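Local coordinates for protein ureidoglycolate hydrolase (Arabidopsis thaliana, PDB 4PXE) that hydrolyses (S)-ureidoglycolate to glyoxylate, ammonium and carbon dioxide as a manganese-dependent homodimer, a step of purine breakdown that avoids making urea, at residues I318-I321 against Q322-A325; L263-A266 against V267-H270; L420-T423 against L424-S428; I355-M358 against A359-A362. All blocks are in the same frame, centred on the assembly; numbering follows the deposited sequence.

Contact 1. Residues I318-I321 against Q322-A325; sequences IKKI and QESA
Ile-318 starts the turn by taking the amide of Gln-322 on its carbonyl, Gln-322 N to Ile-318 O being 3.0 Å, while its side chain packs on Ala-232 and Leu-234 of strand 222-239 and on Ile-341. Lys-319 also gives its carbonyl to the next turn, at Glu-323 N. Here the side chain of Glu-323 joins in: with CG anti to the carbonyl carbon (chi1 -70°), the chain folds back along the helix and sets Glu-323 CG 3.3 Å from Lys-319 O. The same course carries the carboxylate alongside Lys-320, where Glu-323 OE1 stands 3.9 Å from Lys-320 CA. The ammonium of Lys-320 heads elsewhere, to a salt bridge with Glu-273. Its carbonyl accepts the amide of Ser-324, with Ser-324 N to Lys-320 O at 2.9 Å, and Ser-324 CB sits close by, 3.5 Å from Lys-320 O. The hydroxyl of Ser-324 is held by His-270 on the neighbouring helix. Ile-321, buried, closes the series: Ala-325 N reaches Ile-321 O, and the methyl of Ala-325 lies 3.5 Å from that oxygen, while Ile-321 packs on Leu-234 and Val-267. Apolar residues on one flank and charged ones on the other make this an amphipathic helix, here one of the two that lie against the sheet of the dimerisation domain of an M20-family enzyme.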
loop_
_atom_site.group_PDB
_atom_site.type_symbol
_atom_site.label_atom_id
_atom_site.label_comp_id
_atom_site.label_asym_id
_atom_site.label_seq_id
_atom_site.Cartn_x
_atom_site.Cartn_y
_atom_site.Cartn_z
ATOM N N ILE A 318 -6.553 -0.893 -24.845
ATOM C CA ILE A 318 -6.572 -2.110 -24.030
ATOM C C ILE A 318 -5.738 -3.232 -24.661
ATOM O O ILE A 318 -4.953 -3.885 -23.977
ATOM C CB ILE A 318 -8.004 -2.608 -23.789
ATOM C CG1 ILE A 318 -8.806 -1.583 -22.985
ATOM C CG2 ILE A 318 -8.002 -3.960 -23.072
ATOM C CD1 ILE A 318 -10.273 -1.936 -22.885
ATOM N N LYS A 319 -5.904 -3.456 -25.960
ATOM C CA LYS A 319 -5.113 -4.484 -26.647
ATOM C C LYS A 319 -3.615 -4.211 -26.537
ATOM O O LYS A 319 -2.820 -5.131 -26.288
ATOM C CB LYS A 319 -5.522 -4.586 -28.121
ATOM C CG LYS A 319 -6.987 -4.918 -28.333
ATOM C CD LYS A 319 -7.261 -5.342 -29.771
ATOM C CE LYS A 319 -8.746 -5.247 -30.112
ATOM N NZ LYS A 319 -9.128 -3.858 -30.505
ATOM N N LYS A 320 -3.217 -2.953 -26.720
ATOM C CA LYS A 320 -1.810 -2.580 -26.629
ATOM C C LYS A 320 -1.289 -2.772 -25.209
ATOM O O LYS A 320 -0.153 -3.196 -25.023
ATOM C CB LYS A 320 -1.574 -1.135 -27.067
ATOM C CG LYS A 320 -1.819 -0.860 -28.555
ATOM C CD LYS A 320 -1.614 0.613 -28.832
ATOM C CE LYS A 320 -1.628 0.937 -30.319
ATOM N NZ LYS A 320 -1.423 2.405 -30.486
ATOM N N ILE A 321 -2.111 -2.462 -24.212
ATOM C CA ILE A 321 -1.690 -2.667 -22.827
ATOM C C ILE A 321 -1.435 -4.154 -22.549
ATOM O O ILE A 321 -0.444 -4.509 -21.900
ATOM C CB ILE A 321 -2.705 -2.082 -21.827
ATOM C CG1 ILE A 321 -2.689 -0.552 -21.914
ATOM C CG2 ILE A 321 -2.384 -2.540 -20.394
ATOM C CD1 ILE A 321 -3.852 0.117 -21.211
ATOM N N GLN A 322 -2.302 -5.026 -23.061
ATOM C CA GLN A 322 -2.103 -6.461 -22.868
ATOM C C GLN A 322 -0.840 -6.948 -23.567
ATOM O O GLN A 322 -0.082 -7.752 -23.010
ATOM C CB GLN A 322 -3.315 -7.274 -23.322
ATOM C CG GLN A 322 -3.195 -8.740 -22.926
ATOM C CD GLN A 322 -4.517 -9.477 -22.936
ATOM O OE1 GLN A 322 -5.555 -8.921 -23.311
ATOM N NE2 GLN A 322 -4.492 -10.739 -22.510
ATOM N N GLU A 323 -0.600 -6.453 -24.780
ATOM C CA GLU A 323 0.633 -6.766 -25.498
ATOM C C GLU A 323 1.864 -6.324 -24.708
ATOM O O GLU A 323 2.823 -7.089 -24.551
ATOM C CB GLU A 323 0.623 -6.143 -26.901
ATOM C CG GLU A 323 -0.382 -6.808 -27.838
ATOM C CD GLU A 323 -0.599 -6.052 -29.143
ATOM O OE1 GLU A 323 -0.079 -4.924 -29.291
ATOM O OE2 GLU A 323 -1.302 -6.594 -30.022
ATOM N N SER A 324 1.841 -5.101 -24.195
ATOM C CA SER A 324 2.952 -4.594 -23.397
ATOM C C SER A 324 3.171 -5.376 -22.108
ATOM O O SER A 324 4.317 -5.607 -21.723
ATOM C CB SER A 324 2.769 -3.104 -23.085
ATOM O OG SER A 324 3.030 -2.325 -24.240
ATOM N N ALA A 325 2.089 -5.781 -21.451
ATOM C CA ALA A 325 2.211 -6.557 -20.219
ATOM C C ALA A 325 2.962 -7.855 -20.494
ATOM O O ALA A 325 3.814 -8.269 -19.711
ATOM C CB ALA A 325 0.854 -6.842 -19.617
#

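Contact 2. Residues L263-A266 against V267-H270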
loop_
_atom_site.group_PDB
_atom_site.type_symbol
_atom_site.label_atom_id
_atom_site.label_comp_id
_atom_site.label_asym_id
_atom_site.label_seq_id
_atom_site.Cartn_x
_atom_site.Cartn_y
_atom_site.Cartn_z
ATOM N N LEU A 263 5.021 -1.037 -16.996
ATOM C CA LEU A 263 3.656 -1.139 -17.508
ATOM C C LEU A 263 2.913 0.178 -17.336
ATOM O O LEU A 263 2.186 0.588 -18.238
ATOM C CB LEU A 263 2.875 -2.301 -16.884
ATOM C CG LEU A 263 1.495 -2.564 -17.509
ATOM C CD1 LEU A 263 1.576 -2.828 -19.028
ATOM C CD2 LEU A 263 0.774 -3.694 -16.804
ATOM N N ALA A 264 3.105 0.852 -16.207
ATOM C CA ALA A 264 2.423 2.135 -15.994
ATOM C C ALA A 264 2.837 3.139 -17.058
ATOM O O ALA A 264 1.995 3.893 -17.564
ATOM C CB ALA A 264 2.728 2.675 -14.603
ATOM N N LEU A 265 4.123 3.163 -17.400
ATOM C CA LEU A 265 4.614 4.064 -18.435
ATOM C C LEU A 265 4.102 3.645 -19.818
ATOM O O LEU A 265 3.847 4.501 -20.680
ATOM C CB LEU A 265 6.144 4.158 -18.395
ATOM C CG LEU A 265 6.619 4.926 -17.156
ATOM C CD1 LEU A 265 8.062 4.589 -16.786
ATOM C CD2 LEU A 265 6.458 6.429 -17.351
ATOM N N ALA A 266 3.910 2.345 -20.029
ATOM C CA ALA A 266 3.340 1.878 -21.299
ATOM C C ALA A 266 1.883 2.299 -21.458
ATOM O O ALA A 266 1.447 2.632 -22.562
ATOM C CB ALA A 266 3.482 0.355 -21.461
ATOM N N VAL A 267 1.126 2.279 -20.362
ATOM C CA VAL A 267 -0.259 2.749 -20.394
ATOM C C VAL A 267 -0.299 4.178 -20.925
ATOM O O VAL A 267 -1.042 4.472 -21.866
ATOM C CB VAL A 267 -0.922 2.679 -19.001
ATOM C CG1 VAL A 267 -2.252 3.419 -19.007
ATOM C CG2 VAL A 267 -1.118 1.226 -18.568
ATOM N N GLU A 268 0.515 5.056 -20.348
ATOM C CA GLU A 268 0.583 6.437 -20.807
ATOM C C GLU A 268 0.937 6.526 -22.290
ATOM O O GLU A 268 0.282 7.261 -23.047
ATOM C CB GLU A 268 1.594 7.235 -19.982
ATOM C CG GLU A 268 1.783 8.656 -20.504
ATOM C CD GLU A 268 2.918 9.408 -19.837
ATOM O OE1 GLU A 268 3.988 8.815 -19.587
ATOM O OE2 GLU A 268 2.737 10.617 -19.562
ATOM N N LYS A 269 1.953 5.773 -22.700
ATOM C CA LYS A 269 2.383 5.742 -24.095
ATOM C C LYS A 269 1.250 5.363 -25.047
ATOM O O LYS A 269 1.019 6.039 -26.057
ATOM C CB LYS A 269 3.550 4.765 -24.260
ATOM C CG LYS A 269 4.072 4.657 -25.688
ATOM C CD LYS A 269 5.261 3.700 -25.794
ATOM C CE LYS A 269 4.865 2.277 -25.448
ATOM N NZ LYS A 269 6.059 1.373 -25.344
ATOM N N HIS A 270 0.533 4.291 -24.729
ATOM C CA HIS A 270 -0.508 3.804 -25.634
ATOM C C HIS A 270 -1.683 4.776 -25.712
ATOM O O HIS A 270 -2.297 4.945 -26.771
ATOM C CB HIS A 270 -0.979 2.400 -25.247
ATOM C CG HIS A 270 0.107 1.370 -25.332
ATOM N ND1 HIS A 270 0.991 1.314 -26.388
ATOM C CD2 HIS A 270 0.471 0.380 -24.482
ATOM C CE1 HIS A 270 1.852 0.330 -26.186
ATOM N NE2 HIS A 270 1.556 -0.257 -25.040
HETATM O O HOH W 1 5.135 6.924 -21.081
#
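Hydrogen bonds of the helical backbone join Leu-263 to Val-267, Leu-265 to Lys-269 and Ala-266 to His-270. The fourth, from Glu-268 N to Ala-264 O at 3.4 Å, is weak. Water contributes a further link: it donates to Leu-265 O at 2.8 Å and to Glu-268 OE1 at 2.7 Å, so one oxygen of the carboxylate is tied to the preceding turn. The other, OE2, makes a salt bridge to Arg-332 of the second subunit. The van der Waals contacts set carbon against oxygen: Leu-265 and Glu-268 run side by side, with Leu-265 CD2 4.1 Å from Glu-268 OE1, and Val-267 CG2 settles 3.4 Å from Leu-263 O. The imidazole folds back beside the same carbonyl that its own amide uses, meeting it obliquely. With CG beside the backbone N (chi1 -62°), His-270 CD2 comes 3.1 Å from Ala-266 O, and His-270 NE2 lies 4.1 Å from Ala-266 CB. Both ring nitrogens are engaged, ND1 with Glu-273 and NE2 with Ser-324. A leucine in place of His-270 would probably leave the Ser-324 hydroxyl without its partner and take from Glu-273 the hydrogen bond it shares with the ring. Leu-263 faces Val-236 and Phe-238 of strand 222-239, Ala-266 and Val-267 pack on helix 311-332, and Ala-264, Leu-265 and Glu-268 meet the second subunit, Leu-265 touching its own counterpart there.

Contact 3. Residues L420-T423 against L424-S428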
loop_
_atom_site.group_PDB
_atom_site.type_symbol
_atom_site.label_atom_id
_atom_site.label_comp_id
_atom_site.label_asym_id
_atom_site.label_seq_id
_atom_site.Cartn_x
_atom_site.Cartn_y
_atom_site.Cartn_z
ATOM N N LEU A 420 -33.935 20.148 -12.928
ATOM C CA LEU A 420 -34.389 18.805 -12.586
ATOM C C LEU A 420 -35.876 18.773 -12.230
ATOM O O LEU A 420 -36.618 17.929 -12.738
ATOM C CB LEU A 420 -33.555 18.233 -11.446
ATOM C CG LEU A 420 -33.935 16.818 -11.015
ATOM C CD1 LEU A 420 -33.802 15.833 -12.172
ATOM C CD2 LEU A 420 -33.067 16.374 -9.834
ATOM N N SER A 421 -36.307 19.698 -11.372
ATOM C CA SER A 421 -37.713 19.800 -10.985
ATOM C C SER A 421 -38.621 19.960 -12.197
ATOM O O SER A 421 -39.643 19.272 -12.336
ATOM C CB SER A 421 -37.917 21.000 -10.065
ATOM O OG SER A 421 -37.245 20.837 -8.828
ATOM N N LEU A 422 -38.257 20.890 -13.070
ATOM C CA LEU A 422 -39.114 21.229 -14.198
ATOM C C LEU A 422 -39.105 20.117 -15.240
ATOM O O LEU A 422 -40.132 19.828 -15.853
ATOM C CB LEU A 422 -38.673 22.568 -14.801
ATOM C CG LEU A 422 -39.580 23.180 -15.867
ATOM C CD1 LEU A 422 -41.047 23.236 -15.403
ATOM C CD2 LEU A 422 -39.067 24.561 -16.206
ATOM N N THR A 423 -37.958 19.476 -15.437
ATOM C CA THR A 423 -37.883 18.354 -16.372
ATOM C C THR A 423 -38.680 17.150 -15.854
ATOM O O THR A 423 -39.402 16.507 -16.624
ATOM C CB THR A 423 -36.413 17.937 -16.653
ATOM O OG1 THR A 423 -35.665 19.074 -17.108
ATOM C CG2 THR A 423 -36.365 16.864 -17.732
ATOM N N LEU A 424 -38.580 16.858 -14.559
ATOM C CA LEU A 424 -39.382 15.798 -13.936
ATOM C C LEU A 424 -40.867 16.068 -14.144
ATOM O O LEU A 424 -41.629 15.153 -14.467
ATOM C CB LEU A 424 -39.103 15.719 -12.433
ATOM C CG LEU A 424 -37.774 15.102 -11.995
ATOM C CD1 LEU A 424 -37.579 15.338 -10.509
ATOM C CD2 LEU A 424 -37.720 13.613 -12.320
ATOM N N ALA A 425 -41.263 17.315 -13.918
ATOM C CA ALA A 425 -42.660 17.725 -14.023
ATOM C C ALA A 425 -43.156 17.531 -15.447
ATOM O O ALA A 425 -44.243 16.974 -15.668
ATOM C CB ALA A 425 -42.806 19.181 -13.603
ATOM N N LYS A 426 -42.370 17.998 -16.415
ATOM C CA LYS A 426 -42.751 17.874 -17.821
ATOM C C LYS A 426 -42.900 16.414 -18.228
ATOM O O LYS A 426 -43.869 16.035 -18.891
ATOM C CB LYS A 426 -41.747 18.582 -18.727
ATOM C CG LYS A 426 -41.738 20.093 -18.593
ATOM C CD LYS A 426 -40.659 20.710 -19.475
ATOM C CE LYS A 426 -40.698 22.231 -19.406
ATOM N NZ LYS A 426 -42.009 22.794 -19.844
ATOM N N LEU A 427 -41.947 15.586 -17.832
ATOM C CA LEU A 427 -41.999 14.169 -18.163
ATOM C C LEU A 427 -43.159 13.458 -17.466
ATOM O O LEU A 427 -43.776 12.560 -18.043
ATOM C CB LEU A 427 -40.666 13.501 -17.836
ATOM C CG LEU A 427 -39.531 13.964 -18.748
ATOM C CD1 LEU A 427 -38.187 13.456 -18.244
ATOM C CD2 LEU A 427 -39.777 13.503 -20.183
ATOM N N SER A 428 -43.451 13.852 -16.229
ATOM C CA SER A 428 -44.545 13.244 -15.470
ATOM C C SER A 428 -45.885 13.408 -16.188
ATOM O O SER A 428 -46.738 12.520 -16.137
ATOM C CB SER A 428 -44.628 13.830 -14.058
ATOM O OG SER A 428 -45.777 13.347 -13.364
#
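Leu-424 meets Leu-420 first at a flat group, the Leu-420 carbonyl; the contact has no rings, and its planar units are the peptides of the backbone. The amide of Leu-424 approaches Leu-420 O tilted 22° from the carbonyl plane, and Leu-424 CG presses on the same oxygen at 3.1 Å. At the next carbonyl but one, that of Leu-422, the amide of Lys-426 is tilted by 27°, and Lys-426 CG is 3.2 Å from Leu-422 O. Ser-421 O takes Ala-425 N, and Thr-423 O takes Leu-427 N at 3.0 Å.

Beyond the backbone, the branches of the two leucines pass at a slant, Leu-420 CG being 4.0 Å from Leu-424 CD1. Lys-426 crosses Leu-422 at an angle, and its CE meets the leucine branch, 3.8 Å from Leu-422 CG, before the last torsion bends the ammonium (chi4 -59°) on its way to Glu-364. Thr-423 and Leu-427 point the same way, with Thr-423 CG2 at 3.9 Å from Leu-427 CD1.

Leu-420, Thr-423, Leu-424 and Leu-427 all touch Leu-205 of strand 201-209, while Ser-421 and Ala-425 pack on helix 105-120. The chemistry is that of a helix laid on a strand and flanked by helices 105-120 and 352-364 of the catalytic alpha/beta domain: the side chains add mainly hydrocarbon contacts to the backbone bonds, the buried hydroxyls of Ser-421 and Thr-423 spend themselves on the carbonyls of Val-417 and Val-419 one turn back, and the single charge in the two segments is matched by a carboxylate.

Contact 4. Residues I355-M358 against A359-A362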
loop_
_atom_site.group_PDB
_atom_site.type_symbol
_atom_site.label_atom_id
_atom_site.label_comp_id
_atom_site.label_asym_id
_atom_site.label_seq_id
_atom_site.Cartn_x
_atom_site.Cartn_y
_atom_site.Cartn_z
ATOM N N ILE A 355 -33.380 14.821 -23.758
ATOM C CA ILE A 355 -32.557 15.980 -24.082
ATOM C C ILE A 355 -33.423 17.185 -24.412
ATOM O O ILE A 355 -33.194 18.286 -23.922
ATOM C CB ILE A 355 -31.655 15.681 -25.299
ATOM C CG1 ILE A 355 -30.546 14.704 -24.893
ATOM C CG2 ILE A 355 -31.094 16.975 -25.886
ATOM C CD1 ILE A 355 -29.766 14.145 -26.068
ATOM N N LYS A 356 -34.430 16.955 -25.244
ATOM C CA LYS A 356 -35.342 18.002 -25.662
ATOM C C LYS A 356 -36.013 18.658 -24.460
ATOM O O LYS A 356 -36.037 19.887 -24.358
ATOM C CB LYS A 356 -36.395 17.409 -26.599
ATOM C CG LYS A 356 -37.433 18.398 -27.098
ATOM C CD LYS A 356 -38.442 17.666 -27.981
ATOM C CE LYS A 356 -39.456 18.607 -28.609
ATOM N NZ LYS A 356 -40.433 19.123 -27.622
ATOM N N LYS A 357 -36.549 17.845 -23.552
ATOM C CA LYS A 357 -37.264 18.358 -22.381
ATOM C C LYS A 357 -36.323 19.135 -21.461
ATOM O O LYS A 357 -36.688 20.182 -20.922
ATOM C CB LYS A 357 -37.910 17.226 -21.581
ATOM C CG LYS A 357 -39.153 16.607 -22.184
ATOM C CD LYS A 357 -40.372 17.498 -22.040
ATOM C CE LYS A 357 -41.622 16.731 -22.423
ATOM N NZ LYS A 357 -42.682 17.643 -22.907
ATOM N N MET A 358 -35.114 18.614 -21.274
ATOM C CA MET A 358 -34.124 19.286 -20.437
ATOM C C MET A 358 -33.734 20.659 -20.992
ATOM O O MET A 358 -33.646 21.644 -20.247
ATOM C CB MET A 358 -32.875 18.412 -20.275
ATOM C CG MET A 358 -33.049 17.168 -19.409
ATOM S SD MET A 358 -31.468 16.316 -19.254
ATOM C CE MET A 358 -30.487 17.726 -19.473
ATOM N N ALA A 359 -33.488 20.728 -22.295
ATOM C CA ALA A 359 -33.150 21.994 -22.932
ATOM C C ALA A 359 -34.305 22.994 -22.843
ATOM O O ALA A 359 -34.087 24.181 -22.583
ATOM C CB ALA A 359 -32.729 21.775 -24.374
ATOM N N GLU A 360 -35.526 22.504 -23.033
ATOM C CA GLU A 360 -36.719 23.337 -22.890
ATOM C C GLU A 360 -36.851 23.866 -21.474
ATOM O O GLU A 360 -37.158 25.043 -21.278
ATOM C CB GLU A 360 -37.982 22.571 -23.302
ATOM C CG GLU A 360 -38.078 22.378 -24.808
ATOM C CD GLU A 360 -39.135 21.373 -25.236
ATOM O OE1 GLU A 360 -39.806 20.764 -24.371
ATOM O OE2 GLU A 360 -39.276 21.191 -26.466
ATOM N N ALA A 361 -36.616 23.005 -20.488
ATOM C CA ALA A 361 -36.705 23.418 -19.092
ATOM C C ALA A 361 -35.689 24.511 -18.775
ATOM O O ALA A 361 -36.035 25.523 -18.161
ATOM C CB ALA A 361 -36.531 22.223 -18.168
ATOM N N ALA A 362 -34.439 24.320 -19.195
ATOM C CA ALA A 362 -33.413 25.342 -18.983
ATOM C C ALA A 362 -33.795 26.676 -19.635
ATOM O O ALA A 362 -33.670 27.733 -19.019
ATOM C CB ALA A 362 -32.047 24.851 -19.482
HETATM O O HOH W 2 -41.819 19.058 -24.651
#
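Lys-356 leaves the helix with CG anti to the backbone N (chi1 179°), stays extended and then kinks at its end (chi4 -72°), whereas Glu-360 sets CG beside its own N (chi1 -73°) and reaches back along the helix. The two chains cross, and Lys-356 NZ meets Glu-360 OE2 at 2.6 Å, a short salt bridge that uses the syn lone pair of the carboxylate. Lys-356 CG adds a contact of 3.4 Å to Glu-360 OE2. In the backbone, Glu-360 N bonds to Lys-356 O at 3.0 Å, so main chain and side chain link the same pair. This is the i to i+4 lysine-glutamate pairing on the outer flank of an amphipathic helix. A water gives a hydrogen to Glu-360 OE1 at 2.7 Å and accepts a weak bond from Lys-356 NZ; its link to Lys-357 NZ is so short as to be doubtful. Lys-357 NZ itself stands 4.5 Å from Glu-360 OE1, too far to pair directly. Replacing Glu-360 with an alanine would probably leave the Lys-356 ammonium without its mate and free to swing. On the inner flank Met-358 and Ile-355 pack on Val-224, and Met-358 and Ala-361 on Thr-423 of helix 410-429.

How the contacts relate
Taken from the N terminus, contact 2 comes first, then contact 1, contact 4 and contact 3. Each closes only a single helical turn with no intervening loop, so none nests in or crosses another. They fall into two pairs of helices. Contacts 2 and 1 lie side by side, centres 9 Å apart, with Leu-263 CD1 near Ala-325 N at 3.9 Å, in the region involved in dimerisation. Contacts 4 and 3, also 9 Å apart between centres, join helices 352-364 and 410-429, with Thr-423 OG1 3.4 Å from Ala-361 CB. Between the pairs lie about 41 to 45 Å, centre to centre; strand 222-239 touches contacts 1, 2 and 4.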